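Local coordinates for protein monooxygenase (Agrobacterium tumefaciens, PDB 2I7G) that probably acts as a flavin-dependent monooxygenase of the bacterial luciferase-like family, built on a TIM barrel, at residues 224-229 and 305-310; 219-222 and 228-231. All blocks are in the same frame, centred on the assembly; numbering follows the deposited sequence.

Contact 1 (224-229 and 305-310). With SO4 (sulfate ion), chain F.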
loop_
_atom_site.group_PDB
_atom_site.type_symbol
_atom_site.label_atom_id
_atom_site.label_comp_id
_atom_site.label_asym_id
_atom_site.label_seq_id
_atom_site.Cartn_x
_atom_site.Cartn_y
_atom_site.Cartn_z
ATOM N N GLY B 224 15.182 7.081 -31.507
ATOM C CA GLY B 224 14.838 7.484 -32.863
ATOM C C GLY B 224 13.782 8.566 -32.884
ATOM O O GLY B 224 13.537 9.253 -31.882
ATOM N N GLU B 225 13.191 8.757 -34.050
ATOM C CA GLU B 225 12.164 9.773 -34.212
ATOM C C GLU B 225 10.848 9.228 -33.737
ATOM O O GLU B 225 10.513 8.076 -34.015
ATOM C CB GLU B 225 12.095 10.230 -35.670
ATOM C CG GLU B 225 13.406 10.885 -36.110
ATOM C CD GLU B 225 13.298 11.608 -37.440
ATOM O OE1 GLU B 225 12.263 11.483 -38.139
ATOM O OE2 GLU B 225 14.249 12.334 -37.772
ATOM N N TYR B 226 10.112 10.035 -32.986
ATOM C CA TYR B 226 8.849 9.562 -32.434
ATOM C C TYR B 226 7.890 9.079 -33.531
ATOM O O TYR B 226 7.139 8.139 -33.295
ATOM C CB TYR B 226 8.185 10.579 -31.485
ATOM C CG TYR B 226 7.655 11.844 -32.119
ATOM C CD1 TYR B 226 8.313 13.064 -31.955
ATOM C CD2 TYR B 226 6.433 11.853 -32.772
ATOM C CE1 TYR B 226 7.801 14.262 -32.507
ATOM C CE2 TYR B 226 5.903 13.040 -33.330
ATOM C CZ TYR B 226 6.583 14.224 -33.189
ATOM O OH TYR B 226 6.055 15.357 -33.731
ATOM N N ARG B 227 7.960 9.721 -34.704
ATOM C CA ARG B 227 7.112 9.396 -35.861
ATOM C C ARG B 227 7.101 7.917 -36.191
ATOM O O ARG B 227 6.082 7.375 -36.647
ATOM C CB ARG B 227 7.604 10.134 -37.121
ATOM C CG ARG B 227 7.166 11.544 -37.203
ATOM C CD ARG B 227 7.504 12.107 -38.565
ATOM N NE ARG B 227 8.929 12.409 -38.753
ATOM C CZ ARG B 227 9.400 13.085 -39.804
ATOM N NH1 ARG B 227 8.564 13.504 -40.745
ATOM N NH2 ARG B 227 10.695 13.335 -39.921
ATOM N N ARG B 228 8.245 7.270 -35.997
ATOM C CA ARG B 228 8.413 5.873 -36.409
ATOM C C ARG B 228 7.474 4.915 -35.655
ATOM O O ARG B 228 7.191 3.801 -36.118
ATOM C CB ARG B 228 9.861 5.428 -36.293
ATOM C CG ARG B 228 10.294 5.073 -34.949
ATOM C CD ARG B 228 11.727 4.575 -34.991
ATOM N NE ARG B 228 12.210 4.288 -33.639
ATOM C CZ ARG B 228 12.168 3.087 -33.069
ATOM N NH1 ARG B 228 11.649 2.051 -33.733
ATOM N NH2 ARG B 228 12.632 2.925 -31.829
ATOM N N PHE B 229 7.011 5.356 -34.484
ATOM C CA PHE B 229 6.085 4.559 -33.646
ATOM C C PHE B 229 4.614 4.621 -34.080
ATOM O O PHE B 229 3.799 3.768 -33.667
ATOM C CB PHE B 229 6.212 5.033 -32.179
ATOM C CG PHE B 229 7.526 4.672 -31.548
ATOM C CD1 PHE B 229 7.692 3.441 -30.923
ATOM C CD2 PHE B 229 8.600 5.552 -31.584
ATOM C CE1 PHE B 229 8.906 3.077 -30.334
ATOM C CE2 PHE B 229 9.834 5.209 -31.005
ATOM C CZ PHE B 229 9.980 3.957 -30.369
ATOM N N ASN B 305 12.833 11.733 -29.846
ATOM C CA ASN B 305 11.985 11.150 -28.812
ATOM C C ASN B 305 12.017 11.875 -27.444
ATOM O O ASN B 305 11.169 11.606 -26.570
ATOM C CB ASN B 305 12.353 9.679 -28.634
ATOM C CG ASN B 305 13.779 9.523 -28.214
ATOM O OD1 ASN B 305 14.082 9.644 -27.068
ATOM N ND2 ASN B 305 14.683 9.321 -29.187
ATOM N N LEU B 306 12.955 12.806 -27.253
ATOM C CA LEU B 306 13.044 13.535 -25.966
ATOM C C LEU B 306 12.254 14.844 -26.048
ATOM O O LEU B 306 12.517 15.680 -26.938
ATOM C CB LEU B 306 14.499 13.845 -25.610
ATOM C CG LEU B 306 15.387 12.617 -25.313
ATOM C CD1 LEU B 306 16.814 13.088 -24.919
ATOM C CD2 LEU B 306 14.753 11.782 -24.172
ATOM N N PHE B 307 11.272 14.999 -25.145
ATOM C CA PHE B 307 10.373 16.169 -25.123
ATOM C C PHE B 307 10.998 17.164 -24.143
ATOM O O PHE B 307 10.760 17.116 -22.917
ATOM C CB PHE B 307 8.954 15.726 -24.731
ATOM C CG PHE B 307 8.215 15.109 -25.875
ATOM C CD1 PHE B 307 7.100 15.721 -26.427
ATOM C CD2 PHE B 307 8.661 13.883 -26.404
ATOM C CE1 PHE B 307 6.446 15.138 -27.489
ATOM C CE2 PHE B 307 8.018 13.288 -27.491
ATOM C CZ PHE B 307 6.915 13.923 -28.033
ATOM N N LEU B 308 11.843 18.038 -24.690
ATOM C CA LEU B 308 12.752 18.809 -23.824
ATOM C C LEU B 308 12.960 20.256 -24.307
ATOM O O LEU B 308 13.261 20.493 -25.491
ATOM C CB LEU B 308 14.091 18.114 -23.772
ATOM C CG LEU B 308 15.108 18.684 -22.795
ATOM C CD1 LEU B 308 15.920 17.571 -22.202
ATOM C CD2 LEU B 308 16.028 19.731 -23.494
ATOM N N GLY B 309 12.859 21.205 -23.378
ATOM C CA GLY B 309 13.124 22.605 -23.733
ATOM C C GLY B 309 12.335 23.578 -22.902
ATOM O O GLY B 309 11.754 23.217 -21.856
ATOM N N GLU B 310 12.317 24.838 -23.362
ATOM C CA GLU B 310 11.453 25.846 -22.731
ATOM C C GLU B 310 9.963 25.458 -22.952
ATOM O O GLU B 310 9.659 24.577 -23.785
ATOM C CB GLU B 310 11.725 27.253 -23.292
ATOM C CG GLU B 310 11.341 27.390 -24.767
ATOM C CD GLU B 310 11.429 28.857 -25.257
ATOM O OE1 GLU B 310 12.141 29.653 -24.596
ATOM O OE2 GLU B 310 10.799 29.180 -26.295
HETATM S S SO4 F . 17.819 8.355 -29.676
HETATM O O1 SO4 F . 17.318 7.140 -29.059
HETATM O O2 SO4 F . 16.745 8.940 -30.443
HETATM O O3 SO4 F . 18.251 9.285 -28.660
HETATM O O4 SO4 F . 18.900 8.038 -30.596
HETATM O O HOH W 1 15.497 10.628 -31.183
#
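Asn-305 opens the segment 305-310 and makes its main link to 224-229: ND2 donates to the carbonyl oxygen of Gly-224 at 2.9 Å from ND2 to O. The bond is nearly straight (N-H...O 170°), lies in the plane of the side-chain amide and arrives on a lone pair in the carbonyl plane. CG sits between the backbone N and the carbonyl carbon (chi1 61°), which swings the amide across to the glycine. OD1 takes the NE of Arg-286, so both ends of the amide are held and its rotation is fixed. A water bridges the backbones as well, donating a hydrogen bond to Gly-224 O and accepting one from Asn-305 N, which lies 3.2 Å from it. Gly-224 N donates to O2 of a sulfate ion 2.7 Å away; Trp-288 NE1 also binds this ion, which probably came from the crystallisation liquor. Within the turn itself, Arg-227 NH2 makes a salt bridge to Glu-225 OE1 at 3.0 Å, while Arg-227 NE pairs with Glu-303.

Two residues on, at Phe-307, the chemistry turns apolar. Its ring approaches that of Tyr-226, with CZ of Phe-307 4.3 Å from CD1 of Tyr-226. The planes are inclined at 42° and the centroids stand 5.9 Å apart, an oblique meeting.

Phe-307 lies on the short strand 307-309, its backbone hydrogen-bonded to His-257 and Phe-259 of strand 252-260. Tyr-226 rests on helix 311-325 at Lys-317, Lys-320, Ala-321 and Val-324. The contact thus ties the loop after barrel strand 217-220 to the chain entering strand 307-309, over the helix that follows it.

Contact 2 (219-222 and 228-231)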
loop_
_atom_site.group_PDB
_atom_site.type_symbol
_atom_site.label_atom_id
_atom_site.label_comp_id
_atom_site.label_asym_id
_atom_site.label_seq_id
_atom_site.Cartn_x
_atom_site.Cartn_y
_atom_site.Cartn_z
ATOM N N LEU B 219 2.102 3.644 -24.923
ATOM C CA LEU B 219 3.297 3.314 -25.667
ATOM C C LEU B 219 4.537 4.082 -25.166
ATOM O O LEU B 219 4.559 5.321 -25.165
ATOM C CB LEU B 219 3.057 3.700 -27.119
ATOM C CG LEU B 219 4.170 3.367 -28.094
ATOM C CD1 LEU B 219 4.574 1.853 -28.101
ATOM C CD2 LEU B 219 3.641 3.799 -29.472
ATOM N N ALA B 220 5.577 3.351 -24.788
ATOM C CA ALA B 220 6.878 3.988 -24.455
ATOM C C ALA B 220 7.627 4.396 -25.742
ATOM O O ALA B 220 7.850 3.570 -26.637
ATOM C CB ALA B 220 7.723 3.051 -23.589
ATOM N N ILE B 221 7.969 5.681 -25.859
ATOM C CA ILE B 221 8.679 6.196 -27.049
ATOM C C ILE B 221 10.163 6.266 -26.707
ATOM O O ILE B 221 10.620 7.194 -26.028
ATOM C CB ILE B 221 8.194 7.607 -27.492
ATOM C CG1 ILE B 221 6.660 7.661 -27.673
ATOM C CG2 ILE B 221 8.973 8.103 -28.776
ATOM C CD1 ILE B 221 6.109 6.636 -28.636
ATOM N N ILE B 222 10.907 5.247 -27.116
ATOM C CA ILE B 222 12.314 5.168 -26.732
ATOM C C ILE B 222 13.164 5.030 -27.995
ATOM O O ILE B 222 13.026 4.053 -28.734
ATOM C CB ILE B 222 12.541 4.022 -25.692
ATOM C CG1 ILE B 222 11.742 4.376 -24.402
ATOM C CG2 ILE B 222 14.045 3.745 -25.472
ATOM C CD1 ILE B 222 12.137 3.689 -23.108
ATOM N N ARG B 228 8.245 7.270 -35.997
ATOM C CA ARG B 228 8.413 5.873 -36.409
ATOM C C ARG B 228 7.474 4.915 -35.655
ATOM O O ARG B 228 7.191 3.801 -36.118
ATOM C CB ARG B 228 9.861 5.428 -36.293
ATOM C CG ARG B 228 10.294 5.073 -34.949
ATOM C CD ARG B 228 11.727 4.575 -34.991
ATOM N NE ARG B 228 12.210 4.288 -33.639
ATOM C CZ ARG B 228 12.168 3.087 -33.069
ATOM N NH1 ARG B 228 11.649 2.051 -33.733
ATOM N NH2 ARG B 228 12.632 2.925 -31.829
ATOM N N PHE B 229 7.011 5.356 -34.484
ATOM C CA PHE B 229 6.085 4.559 -33.646
ATOM C C PHE B 229 4.614 4.621 -34.080
ATOM O O PHE B 229 3.799 3.768 -33.667
ATOM C CB PHE B 229 6.212 5.033 -32.179
ATOM C CG PHE B 229 7.526 4.672 -31.548
ATOM C CD1 PHE B 229 7.692 3.441 -30.923
ATOM C CD2 PHE B 229 8.600 5.552 -31.584
ATOM C CE1 PHE B 229 8.906 3.077 -30.334
ATOM C CE2 PHE B 229 9.834 5.209 -31.005
ATOM C CZ PHE B 229 9.980 3.957 -30.369
ATOM N N ALA B 230 4.265 5.614 -34.888
ATOM C CA ALA B 230 2.856 5.814 -35.257
ATOM C C ALA B 230 2.122 4.561 -35.776
ATOM O O ALA B 230 0.951 4.355 -35.414
ATOM C CB ALA B 230 2.700 6.964 -36.248
ATOM N N PRO B 231 2.774 3.749 -36.664
ATOM C CA PRO B 231 2.126 2.525 -37.157
ATOM C C PRO B 231 1.697 1.542 -36.057
ATOM O O PRO B 231 0.785 0.728 -36.287
ATOM C CB PRO B 231 3.189 1.897 -38.072
ATOM C CG PRO B 231 4.013 3.054 -38.537
ATOM C CD PRO B 231 4.088 3.955 -37.310
#
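The ring of Phe-229 carries this contact, with Ile-221 over one face and the carbonyl oxygen of Ile-222 at the edge. Ile-221 CD1 makes a CH-pi contact 4.2 Å from the ring centroid, 28° off the normal. CD1 thus sits over the ring, and CG2 of Ile-221, on the same side, lies beyond its rim, 3.8 Å from CE2 of Phe-229. CG2 stands anti to the backbone N and CG1 anti to the carbonyl carbon (chi1 -53°), which turns CG2 and the CG1-CD1 arm to the phenylalanine. In the ring plane, Ile-222 O lies 3.5 Å from CZ of Phe-229, at the rim of the ring.

The guanidinium of Arg-228 comes up on the other side of that ring plane and presents a face to Phe-229 CZ, 3.2 Å above the guanidinium plane and offset toward its rim. The same Ile-222 oxygen is near the guanidinium plane, at its edge, and NH2 of Arg-228 donates to it in a weak bond of 3.3 Å bent to 127°. Gly-223 O gives NH2 a second acceptor. An extended chain from CG to NE carries the charged group back from the turn to these two carbonyls.

Leu-219 closes the base of the side chain, its CD2 3.9 Å from CB of Phe-229.

Here the barrel strand 217-220, bonded to Val-200 on one neighbouring strand and to Ser-253 and Asn-255 on the other, is met by the turn leading into helix 230-242, the first half of a beta-alpha-beta crossover to strand 252-260. Ile-221 packs on Ile-254 and Val-256 of that strand, and Phe-325 of helix 311-325 touches both Ile-221 and Phe-229.

Both contacts fold down the same loop, between strand 217-220 and helix 230-242, but they anchor it to different parts of the barrel. Contact 2, partly buried, is local and mainly hydrophobic, plugging the loop's end against the strand it has just left, with one weak hydrogen bond from the exposed Arg-228 at its rim. Contact 1, mostly buried, reaches a partner 76 residues away; its aromatic pair lies beside a polar corner where amide, water and sulfate meet at an exposed glycine. Ile-221 CG2 packs 3.7 Å from Asn-305 CB and 3.8 Å from Tyr-226 CB, so the two contacts touch through this side chain, and Tyr-226 and Phe-229 both meet helix 311-325.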